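Local coordinates for protein putative PTS system, cellobiose-specific IIA component (Streptococcus mutans, PDB 3L8R) that probably serves as the IIA component of a cellobiose-type phosphotransferase system, passing on a phosphoryl group during sugar uptake, at residues S34-R38 against H99-T103; V41-F45 against L106-A110; Y53-E57 against L114-K118. All coordinates share one frame. Numbering follows the deposited sequence.

Contact 1: residues S34-R38 against H99-T103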
ATOM      1  N   SER A  34      -6.445  -8.857   8.606  1.00 18.79           N
ATOM      2  CA  SER A  34      -5.216  -8.228   8.157  1.00 18.54           C
ATOM      3  C   SER A  34      -4.666  -7.311   9.237  1.00 17.39           C
ATOM      4  O   SER A  34      -3.443  -7.246   9.414  1.00 16.93           O
ATOM      5  CB  SER A  34      -5.325  -7.611   6.746  1.00 19.36           C
ATOM      6  OG  SER A  34      -5.775  -6.247   6.765  1.00 23.88           O
ATOM      7  N   GLY A  35      -5.562  -6.700  10.024  1.00 17.58           N
ATOM      8  CA  GLY A  35      -5.160  -5.887  11.199  1.00 18.21           C
ATOM      9  C   GLY A  35      -4.312  -6.742  12.139  1.00 19.78           C
ATOM     10  O   GLY A  35      -3.228  -6.354  12.582  1.00 21.29           O
ATOM     11  N   ASN A  36      -4.786  -7.943  12.426  1.00 20.46           N
ATOM     12  CA  ASN A  36      -4.045  -8.853  13.263  1.00 21.05           C
ATOM     13  C   ASN A  36      -2.700  -9.201  12.638  1.00 21.04           C
ATOM     14  O   ASN A  36      -1.660  -9.189  13.325  1.00 21.32           O
ATOM     15  CB  ASN A  36      -4.841 -10.118  13.489  1.00 21.54           C
ATOM     16  CG  ASN A  36      -4.254 -10.978  14.590  1.00 23.98           C
ATOM     17  OD1 ASN A  36      -4.330 -12.204  14.546  1.00 27.16           O
ATOM     18  ND2 ASN A  36      -3.682 -10.344  15.590  1.00 25.64           N
ATOM     19  N   ALA A  37      -2.704  -9.488  11.331  1.00 19.89           N
ATOM     20  CA  ALA A  37      -1.459  -9.877  10.665  1.00 17.98           C
ATOM     21  C   ALA A  37      -0.531  -8.703  10.708  1.00 17.47           C
ATOM     22  O   ALA A  37       0.669  -8.875  10.907  1.00 17.53           O
ATOM     23  CB  ALA A  37      -1.699 -10.359   9.217  1.00 17.70           C
ATOM     24  N   ARG A  38      -1.069  -7.487  10.590  1.00 16.60           N
ATOM     25  CA  ARG A  38      -0.181  -6.348  10.702  1.00 16.06           C
ATOM     26  C   ARG A  38       0.454  -6.232  12.057  1.00 17.01           C
ATOM     27  O   ARG A  38       1.626  -5.869  12.160  1.00 18.02           O
ATOM     28  CB  ARG A  38      -0.836  -5.028  10.335  1.00 15.55           C
ATOM     29  CG  ARG A  38       0.192  -4.026   9.836  1.00 13.45           C
ATOM     30  CD  ARG A  38      -0.463  -2.621   9.724  1.00 13.10           C
ATOM     31  NE  ARG A  38       0.285  -1.720   8.866  1.00  9.51           N
ATOM     32  CZ  ARG A  38       0.076  -1.551   7.561  1.00  7.66           C
ATOM     33  NH1 ARG A  38      -0.891  -2.179   6.904  1.00  2.42           N
ATOM     34  NH2 ARG A  38       0.828  -0.686   6.931  1.00  7.70           N
ATOM     35  N   HIS A  99      -6.072  -2.285   3.606  1.00 13.38           N
ATOM     36  CA  HIS A  99      -5.429  -2.857   4.766  1.00 13.80           C
ATOM     37  C   HIS A  99      -4.798  -4.177   4.362  1.00 13.21           C
ATOM     38  O   HIS A  99      -3.629  -4.438   4.686  1.00 14.51           O
ATOM     39  CB  HIS A  99      -6.439  -3.047   5.896  1.00 15.30           C
ATOM     40  CG  HIS A  99      -5.890  -2.695   7.240  1.00 20.48           C
ATOM     41  ND1 HIS A  99      -4.950  -3.486   7.893  1.00 23.43           N
ATOM     42  CD2 HIS A  99      -6.111  -1.615   8.038  1.00 22.62           C
ATOM     43  CE1 HIS A  99      -4.613  -2.895   9.032  1.00 25.80           C
ATOM     44  NE2 HIS A  99      -5.311  -1.770   9.148  1.00 25.41           N
ATOM     45  N   LEU A 100      -5.532  -5.000   3.626  1.00 11.37           N
ATOM     46  CA  LEU A 100      -4.940  -6.236   3.122  1.00 11.30           C
ATOM     47  C   LEU A 100      -3.677  -5.972   2.299  1.00 11.22           C
ATOM     48  O   LEU A 100      -2.637  -6.521   2.596  1.00 12.22           O
ATOM     49  CB  LEU A 100      -5.965  -7.064   2.324  1.00 10.43           C
ATOM     50  CG  LEU A 100      -5.522  -8.424   1.769  1.00 10.57           C
ATOM     51  CD1 LEU A 100      -4.807  -9.389   2.771  1.00  3.73           C
ATOM     52  CD2 LEU A 100      -6.675  -9.164   1.025  1.00  5.60           C
ATOM     53  N   MET A 101      -3.752  -5.120   1.285  1.00 11.05           N
ATOM     54  CA  MET A 101      -2.637  -5.014   0.355  1.00 10.61           C
ATOM     55  C   MET A 101      -1.465  -4.245   0.970  1.00 10.63           C
ATOM     56  O   MET A 101      -0.316  -4.574   0.688  1.00 12.20           O
ATOM     57  CB  MET A 101      -3.101  -4.390  -0.956  1.00 10.87           C
ATOM     58  CG  MET A 101      -4.239  -5.183  -1.691  1.00 13.16           C
ATOM     59  SD  MET A 101      -3.682  -6.753  -2.522  1.00 18.02           S
ATOM     60  CE  MET A 101      -2.543  -6.055  -3.763  1.00 14.30           C
ATOM     61  N   THR A 102      -1.688  -3.274   1.855  1.00  9.09           N
ATOM     62  CA  THR A 102      -0.518  -2.666   2.474  1.00  8.50           C
ATOM     63  C   THR A 102       0.106  -3.595   3.488  1.00  9.25           C
ATOM     64  O   THR A 102       1.326  -3.605   3.702  1.00  7.94           O
ATOM     65  CB  THR A 102      -0.733  -1.248   3.046  1.00  9.16           C
ATOM     66  OG1 THR A 102      -1.559  -1.283   4.235  1.00 12.78           O
ATOM     67  CG2 THR A 102      -1.333  -0.286   2.016  1.00  4.23           C
ATOM     68  N   THR A 103      -0.730  -4.428   4.092  1.00 10.80           N
ATOM     69  CA  THR A 103      -0.220  -5.337   5.107  1.00 11.70           C
ATOM     70  C   THR A 103       0.610  -6.424   4.440  1.00 12.50           C
ATOM     71  O   THR A 103       1.701  -6.758   4.917  1.00 12.95           O
ATOM     72  CB  THR A 103      -1.353  -5.831   6.079  1.00 12.47           C
ATOM     73  OG1 THR A 103      -1.778  -4.720   6.876  1.00 11.07           O
ATOM     74  CG2 THR A 103      -0.846  -6.947   7.027  1.00 12.20           C
TER
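Helices 20-49 and 91-118 run side by side here in nearly the same direction, their local axes 9.3 Å apart and inclined by 24°, with Ser34 level with Leu100 and Arg38 with Thr103. Polar contacts dominate. Ser34 OG and His99 ND1 share a hydrogen bond of 3.1 Å in which either group could be the donor. One turn further along, the extended side chain of Arg38 crosses to the other helix, and its NH1 donates a well-aligned hydrogen bond to Thr102 OG1 (2.9 Å) and a weak one to Thr103 OG1 (2.7 Å). Both threonine hydroxyls lie near the guanidinium plane, and each also reaches back to its own helix: Thr103 OG1 bonds weakly to His99 O (2.9 Å), and Thr102 OG1 to the carbonyl of Asp98. Van der Waals packing fills the remainder. Thr103 CG2 approaches Ser34 O at 3.5 Å and Ala37 CB at 4.1 Å, while Gly35 CA comes within 3.7 Å of His99 CE1. Behind Leu100, helix 53-82 closes the core through Leu67 and Ala70. Arg38 NH2 additionally forms a salt bridge with Glu108 of the second subunit. A buried arginine is thus satisfied by hydroxyls within its own chain and by a carboxylate across the trimer interface; the side chains of His99 and Thr102 lie about 5 Å from those of His95 and Asp98, the predicted phosphorylation and Mg(2+) sites.

Contact 2: residues V41-F45 against L106-A110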
ATOM      1  N   VAL A  41       3.215  -8.651  12.215  1.00 16.42           N
ATOM      2  CA  VAL A  41       4.398  -8.268  11.468  1.00 16.00           C
ATOM      3  C   VAL A  41       5.233  -7.315  12.310  1.00 16.60           C
ATOM      4  O   VAL A  41       6.470  -7.417  12.326  1.00 16.46           O
ATOM      5  CB  VAL A  41       4.078  -7.637  10.112  1.00 15.34           C
ATOM      6  CG1 VAL A  41       5.359  -7.059   9.517  1.00 14.43           C
ATOM      7  CG2 VAL A  41       3.461  -8.663   9.190  1.00 14.45           C
ATOM      8  N   HIS A  42       4.557  -6.384  12.997  1.00 17.09           N
ATOM      9  CA  HIS A  42       5.244  -5.451  13.887  1.00 18.16           C
ATOM     10  C   HIS A  42       5.944  -6.163  15.040  1.00 18.68           C
ATOM     11  O   HIS A  42       7.061  -5.844  15.366  1.00 19.10           O
ATOM     12  CB  HIS A  42       4.317  -4.368  14.408  1.00 18.17           C
ATOM     13  CG  HIS A  42       4.155  -3.237  13.456  1.00 17.08           C
ATOM     14  ND1 HIS A  42       5.160  -2.323  13.223  1.00 16.60           N
ATOM     15  CD2 HIS A  42       3.120  -2.887  12.653  1.00 14.34           C
ATOM     16  CE1 HIS A  42       4.747  -1.444  12.323  1.00 17.90           C
ATOM     17  NE2 HIS A  42       3.511  -1.765  11.961  1.00 16.54           N
ATOM     18  N   GLU A  43       5.316  -7.178  15.600  1.00 20.30           N
ATOM     19  CA  GLU A  43       6.028  -8.109  16.493  1.00 21.39           C
ATOM     20  C   GLU A  43       7.326  -8.578  15.836  1.00 21.20           C
ATOM     21  O   GLU A  43       8.405  -8.376  16.403  1.00 21.19           O
ATOM     22  CB  GLU A  43       5.146  -9.287  16.913  1.00 21.33           C
ATOM     23  CG  GLU A  43       3.895  -8.891  17.673  1.00 23.01           C
ATOM     24  CD  GLU A  43       3.295 -10.056  18.436  1.00 27.45           C
ATOM     25  OE1 GLU A  43       2.351 -10.711  17.968  1.00 25.01           O
ATOM     26  OE2 GLU A  43       3.795 -10.325  19.544  1.00 35.37           O
ATOM     27  N   ALA A  44       7.256  -9.100  14.614  1.00 21.14           N
ATOM     28  CA  ALA A  44       8.500  -9.500  13.963  1.00 21.83           C
ATOM     29  C   ALA A  44       9.487  -8.332  13.904  1.00 23.21           C
ATOM     30  O   ALA A  44      10.688  -8.546  14.106  1.00 23.78           O
ATOM     31  CB  ALA A  44       8.268 -10.095  12.602  1.00 21.81           C
ATOM     32  N   PHE A  45       9.019  -7.101  13.633  1.00 23.44           N
ATOM     33  CA  PHE A  45       9.944  -5.974  13.687  1.00 22.88           C
ATOM     34  C   PHE A  45      10.499  -5.728  15.095  1.00 24.03           C
ATOM     35  O   PHE A  45      11.636  -5.303  15.245  1.00 24.28           O
ATOM     36  CB  PHE A  45       9.322  -4.697  13.159  1.00 21.70           C
ATOM     37  CG  PHE A  45       9.273  -4.612  11.659  1.00 20.63           C
ATOM     38  CD1 PHE A  45      10.452  -4.713  10.876  1.00 19.91           C
ATOM     39  CD2 PHE A  45       8.063  -4.413  11.006  1.00 15.46           C
ATOM     40  CE1 PHE A  45      10.404  -4.623   9.491  1.00 15.23           C
ATOM     41  CE2 PHE A  45       8.021  -4.319   9.636  1.00 15.06           C
ATOM     42  CZ  PHE A  45       9.195  -4.419   8.869  1.00 15.43           C
ATOM     43  N   LEU A 106       3.768  -4.794   3.618  1.00 11.16           N
ATOM     44  CA  LEU A 106       4.572  -4.619   4.806  1.00 10.56           C
ATOM     45  C   LEU A 106       5.239  -5.941   5.218  1.00 12.27           C
ATOM     46  O   LEU A 106       6.382  -5.911   5.627  1.00 10.36           O
ATOM     47  CB  LEU A 106       3.771  -4.031   5.956  1.00 10.25           C
ATOM     48  CG  LEU A 106       4.581  -3.705   7.205  1.00  8.42           C
ATOM     49  CD1 LEU A 106       5.451  -2.453   6.998  1.00  7.06           C
ATOM     50  CD2 LEU A 106       3.730  -3.569   8.438  1.00  7.98           C
ATOM     51  N   ARG A 107       4.536  -7.081   5.158  1.00 13.73           N
ATOM     52  CA  ARG A 107       5.211  -8.384   5.428  1.00 16.47           C
ATOM     53  C   ARG A 107       6.386  -8.572   4.483  1.00 16.31           C
ATOM     54  O   ARG A 107       7.439  -8.964   4.907  1.00 16.59           O
ATOM     55  CB  ARG A 107       4.283  -9.598   5.284  1.00 17.03           C
ATOM     56  CG  ARG A 107       4.958 -10.692   4.447  1.00 24.43           C
ATOM     57  CD  ARG A 107       4.038 -11.728   3.689  1.00 32.72           C
ATOM     58  NE  ARG A 107       3.402 -11.332   2.416  1.00 35.42           N
ATOM     59  CZ  ARG A 107       3.769 -11.762   1.187  1.00 41.75           C
ATOM     60  NH1 ARG A 107       4.836 -12.561   0.991  1.00 41.06           N
ATOM     61  NH2 ARG A 107       3.074 -11.372   0.111  1.00 42.53           N
ATOM     62  N   GLU A 108       6.185  -8.277   3.196  1.00 16.82           N
ATOM     63  CA  GLU A 108       7.218  -8.387   2.182  1.00 16.59           C
ATOM     64  C   GLU A 108       8.434  -7.594   2.588  1.00 17.43           C
ATOM     65  O   GLU A 108       9.548  -8.117   2.563  1.00 18.64           O
ATOM     66  CB  GLU A 108       6.716  -7.907   0.838  1.00 16.44           C
ATOM     67  CG  GLU A 108       5.835  -8.927   0.136  1.00 18.21           C
ATOM     68  CD  GLU A 108       5.265  -8.448  -1.177  1.00 22.99           C
ATOM     69  OE1 GLU A 108       5.948  -7.784  -1.981  1.00 26.54           O
ATOM     70  OE2 GLU A 108       4.119  -8.767  -1.451  1.00 28.10           O
ATOM     71  N   VAL A 109       8.270  -6.328   2.944  1.00 17.60           N
ATOM     72  CA  VAL A 109       9.416  -5.674   3.536  1.00 17.29           C
ATOM     73  C   VAL A 109       9.421  -6.160   4.949  1.00 19.70           C
ATOM     74  O   VAL A 109       8.420  -6.107   5.649  1.00 22.04           O
ATOM     75  CB  VAL A 109       9.465  -4.112   3.340  1.00 17.08           C
ATOM     76  CG1 VAL A 109       8.284  -3.568   2.544  1.00 14.74           C
ATOM     77  CG2 VAL A 109       9.819  -3.345   4.608  1.00 10.41           C
ATOM     78  N   ALA A 110      10.504  -6.696   5.418  1.00 19.98           N
ATOM     79  CA  ALA A 110      10.369  -7.353   6.724  1.00 20.43           C
ATOM     80  C   ALA A 110      10.888  -8.696   6.489  1.00 20.91           C
ATOM     81  O   ALA A 110      11.847  -9.060   7.133  1.00 20.85           O
ATOM     82  CB  ALA A 110       8.956  -7.448   7.203  1.00 19.33           C
TER
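Apolar side chains from two nearly parallel helical segments meet here, with no hydrogen bond between them; the local axes approach to 10.1 Å at an angle of 22°. Val41, in the t rotamer, splits its methyl groups: CG1 packs on Leu106 CD2 at 4.0 Å and on Ala110 CB at 4.3 Å, whereas CG2 rests against Arg107 CB at 4.1 Å. Leu106, with chi1 t and chi2 p, likewise divides its branches, CD2 facing Val41 and CD1 lying 4.1 Å from Phe45 CE2, at the edge of the phenyl ring. Although the CA-to-CB bond of Phe45 points sideways, its m rotamer swings the ring across the gap, so that CZ reaches Ala110 CB at 3.5 Å and Val109 CG2 at 4.4 Å. His42, also m, starts sideways too and brings NE2 to within 4.0 Å of Leu106 CD2; the polar partner of that nitrogen is Glu108 of the second subunit. Arg107 sends its long chain away from Val41, leaving its NH2 3.2 Å from OE2 of Glu108 in the same chain, a charge pairing without a directed hydrogen bond. The contact lies between helices 20-49 and 91-118 of the three-helix bundle. Helix 53-82 packs against it through Ala63 on Val41 and Asn64 on Arg107, while the second subunit meets Leu106 and Val109, the latter through its own Val109.

Contact 3: residues Y53-E57 against L114-K118; sequences YILAE and LELYK
Two helical segments, 53-57 at the start of helix 53-82 and 114-118 near the C-terminal end of helix 91-118, run antiparallel at 168°, with local axes 11.0 Å apart. Tyr53 lies level with Leu114, their CA atoms 7.2 Å apart, and each segment closes one helical turn, Glu57 N to Tyr53 O (3.1 Å) and Lys118 N to Leu114 O (3.2 Å). Leu114, with chi1 at 154° and chi2 at 112°, sends CD1 into the first turn of the opposite helix, 3.9 Å from Tyr53 O, 4.1 Å from Ala56 CB and 3.8 Å from Glu57 N. This is the pairing of the second and third helices in an up-down-up three-helix bundle, the subunit fold of the lactose/cellobiose IIA family, with Met48 of helix 20-49 packing on both Leu114 and Tyr117. Tyr117 (chi1 -111°) offers CB at 3.5 Å to CE1 of Tyr53, an m rotamer whose ring reaches across the gap. Lys118, m at chi1 and extended thereafter, lays CG over one face of the Tyr53 ring and passes CE 4.1 Å from Tyr53 CB; its NZ ends 3.7 Å from OE2 of the fully extended Glu57, a long salt bridge at the exposed margin.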
ATOM      1  N   TYR A  53      16.246 -13.187  15.841  1.00 35.62           N
ATOM      2  CA  TYR A  53      15.904 -13.580  14.467  1.00 34.65           C
ATOM      3  C   TYR A  53      15.027 -14.783  14.341  1.00 34.65           C
ATOM      4  O   TYR A  53      14.353 -14.968  13.324  1.00 35.56           O
ATOM      5  CB  TYR A  53      17.163 -13.776  13.647  1.00 34.30           C
ATOM      6  CG  TYR A  53      18.044 -12.538  13.697  1.00 34.48           C
ATOM      7  CD1 TYR A  53      17.493 -11.271  13.524  1.00 33.02           C
ATOM      8  CD2 TYR A  53      19.414 -12.626  13.952  1.00 34.90           C
ATOM      9  CE1 TYR A  53      18.283 -10.117  13.603  1.00 35.02           C
ATOM     10  CE2 TYR A  53      20.229 -11.463  14.029  1.00 34.65           C
ATOM     11  CZ  TYR A  53      19.647 -10.223  13.843  1.00 35.47           C
ATOM     12  OH  TYR A  53      20.400  -9.084  13.893  1.00 36.19           O
ATOM     13  N   ILE A  54      15.002 -15.588  15.389  1.00 34.57           N
ATOM     14  CA  ILE A  54      14.143 -16.758  15.444  1.00 34.25           C
ATOM     15  C   ILE A  54      12.696 -16.380  15.527  1.00 33.71           C
ATOM     16  O   ILE A  54      11.884 -16.803  14.727  1.00 33.98           O
ATOM     17  CB  ILE A  54      14.555 -17.671  16.624  1.00 34.95           C
ATOM     18  CG1 ILE A  54      15.746 -18.434  16.146  1.00 36.01           C
ATOM     19  CG2 ILE A  54      13.475 -18.711  16.992  1.00 35.39           C
ATOM     20  CD1 ILE A  54      15.729 -18.436  14.604  1.00 37.17           C
ATOM     21  N   LEU A  55      12.385 -15.576  16.524  1.00 33.43           N
ATOM     22  CA  LEU A  55      11.043 -15.192  16.783  1.00 33.00           C
ATOM     23  C   LEU A  55      10.510 -14.473  15.560  1.00 32.65           C
ATOM     24  O   LEU A  55       9.414 -14.794  15.083  1.00 33.08           O
ATOM     25  CB  LEU A  55      11.021 -14.291  18.015  1.00 33.09           C
ATOM     26  CG  LEU A  55       9.642 -14.098  18.647  1.00 33.17           C
ATOM     27  CD1 LEU A  55       9.041 -15.424  19.061  1.00 30.65           C
ATOM     28  CD2 LEU A  55       9.823 -13.161  19.830  1.00 32.92           C
ATOM     29  N   ALA A  56      11.304 -13.528  15.056  1.00 31.62           N
ATOM     30  CA  ALA A  56      10.916 -12.673  13.944  1.00 31.44           C
ATOM     31  C   ALA A  56      10.560 -13.500  12.714  1.00 31.15           C
ATOM     32  O   ALA A  56       9.526 -13.255  12.075  1.00 30.15           O
ATOM     33  CB  ALA A  56      12.029 -11.666  13.622  1.00 31.47           C
ATOM     34  N   GLU A  57      11.380 -14.511  12.418  1.00 31.00           N
ATOM     35  CA  GLU A  57      11.085 -15.386  11.296  1.00 31.05           C
ATOM     36  C   GLU A  57       9.779 -16.139  11.467  1.00 31.05           C
ATOM     37  O   GLU A  57       8.993 -16.265  10.487  1.00 30.27           O
ATOM     38  CB  GLU A  57      12.209 -16.359  10.998  1.00 31.52           C
ATOM     39  CG  GLU A  57      11.834 -17.254   9.815  1.00 32.10           C
ATOM     40  CD  GLU A  57      12.989 -18.044   9.240  1.00 34.74           C
ATOM     41  OE1 GLU A  57      12.745 -18.743   8.230  1.00 38.06           O
ATOM     42  OE2 GLU A  57      14.122 -17.984   9.774  1.00 34.76           O
ATOM     43  N   LEU A 114      14.523  -8.684   7.619  1.00 27.29           N
ATOM     44  CA  LEU A 114      15.023  -9.774   8.426  1.00 29.19           C
ATOM     45  C   LEU A 114      16.294 -10.294   7.759  1.00 30.76           C
ATOM     46  O   LEU A 114      17.338 -10.359   8.414  1.00 31.87           O
ATOM     47  CB  LEU A 114      13.964 -10.853   8.530  1.00 28.90           C
ATOM     48  CG  LEU A 114      14.259 -12.327   8.770  1.00 29.99           C
ATOM     49  CD1 LEU A 114      13.777 -12.755  10.109  1.00 28.83           C
ATOM     50  CD2 LEU A 114      13.548 -13.127   7.687  1.00 29.68           C
ATOM     51  N   GLU A 115      16.242 -10.597   6.463  1.00 31.79           N
ATOM     52  CA  GLU A 115      17.466 -10.953   5.759  1.00 33.54           C
ATOM     53  C   GLU A 115      18.640  -9.995   6.023  1.00 34.47           C
ATOM     54  O   GLU A 115      19.707 -10.444   6.416  1.00 35.47           O
ATOM     55  CB  GLU A 115      17.214 -11.094   4.282  1.00 33.24           C
ATOM     56  CG  GLU A 115      17.777 -12.364   3.746  1.00 35.78           C
ATOM     57  CD  GLU A 115      17.412 -13.564   4.608  1.00 38.71           C
ATOM     58  OE1 GLU A 115      16.213 -13.707   4.968  1.00 36.76           O
ATOM     59  OE2 GLU A 115      18.344 -14.351   4.940  1.00 40.77           O
ATOM     60  N   LEU A 116      18.431  -8.688   5.832  1.00 35.64           N
ATOM     61  CA  LEU A 116      19.447  -7.635   6.103  1.00 36.17           C
ATOM     62  C   LEU A 116      19.861  -7.589   7.561  1.00 36.90           C
ATOM     63  O   LEU A 116      20.996  -7.286   7.870  1.00 37.13           O
ATOM     64  CB  LEU A 116      18.894  -6.245   5.767  1.00 35.58           C
ATOM     65  CG  LEU A 116      19.613  -5.305   4.789  1.00 35.59           C
ATOM     66  CD1 LEU A 116      19.053  -3.892   4.874  1.00 31.29           C
ATOM     67  CD2 LEU A 116      21.132  -5.314   4.968  1.00 35.31           C
ATOM     68  N   TYR A 117      18.940  -7.863   8.471  1.00 38.03           N
ATOM     69  CA  TYR A 117      19.314  -7.797   9.864  1.00 39.23           C
ATOM     70  C   TYR A 117      20.417  -8.775  10.123  1.00 40.37           C
ATOM     71  O   TYR A 117      21.353  -8.450  10.846  1.00 41.36           O
ATOM     72  CB  TYR A 117      18.148  -8.091  10.778  1.00 38.76           C
ATOM     73  CG  TYR A 117      17.700  -6.887  11.523  1.00 37.44           C
ATOM     74  CD1 TYR A 117      18.275  -6.553  12.732  1.00 38.12           C
ATOM     75  CD2 TYR A 117      16.701  -6.057  11.012  1.00 37.17           C
ATOM     76  CE1 TYR A 117      17.847  -5.427  13.442  1.00 39.35           C
ATOM     77  CE2 TYR A 117      16.268  -4.929  11.708  1.00 36.82           C
ATOM     78  CZ  TYR A 117      16.846  -4.621  12.917  1.00 38.68           C
ATOM     79  OH  TYR A 117      16.427  -3.515  13.615  1.00 40.14           O
ATOM     80  N   LYS A 118      20.306  -9.947   9.497  1.00 41.13           N
ATOM     81  CA  LYS A 118      21.264 -11.042   9.632  1.00 42.19           C
ATOM     82  C   LYS A 118      22.660 -10.704   9.057  1.00 43.75           C
ATOM     83  O   LYS A 118      23.659 -10.861   9.773  1.00 44.18           O
ATOM     84  CB  LYS A 118      20.692 -12.330   9.012  1.00 41.33           C
ATOM     85  CG  LYS A 118      19.440 -12.823   9.695  1.00 38.55           C
ATOM     86  CD  LYS A 118      18.910 -14.114   9.061  1.00 37.77           C
ATOM     87  CE  LYS A 118      17.507 -14.495   9.593  1.00 34.89           C
ATOM     88  NZ  LYS A 118      17.011 -15.790   9.077  1.00 33.57           N
TER

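Contacts 1 and 2 are successive levels of one interface, the near-parallel pairing of helices 20-49 and 91-118, and they touch where Arg38 CG packs on Leu106 CD2 at 3.8 Å. Contact 3 joins helix 91-118 to the antiparallel helix 53-82 instead, meeting contact 2 through Ala44 O and Ala56 CB (3.4 Å) but staying about 10 Å from contact 1 at the nearest atoms. Chemistry changes along the bundle: buried hydrogen bonding near the centre of the chain, buried apolar packing some 10 Å onward, then a partly exposed mixture of aromatic packing and a long ion pair. All three also touch the second subunit, whose Glu108 receives both Arg38 and His42.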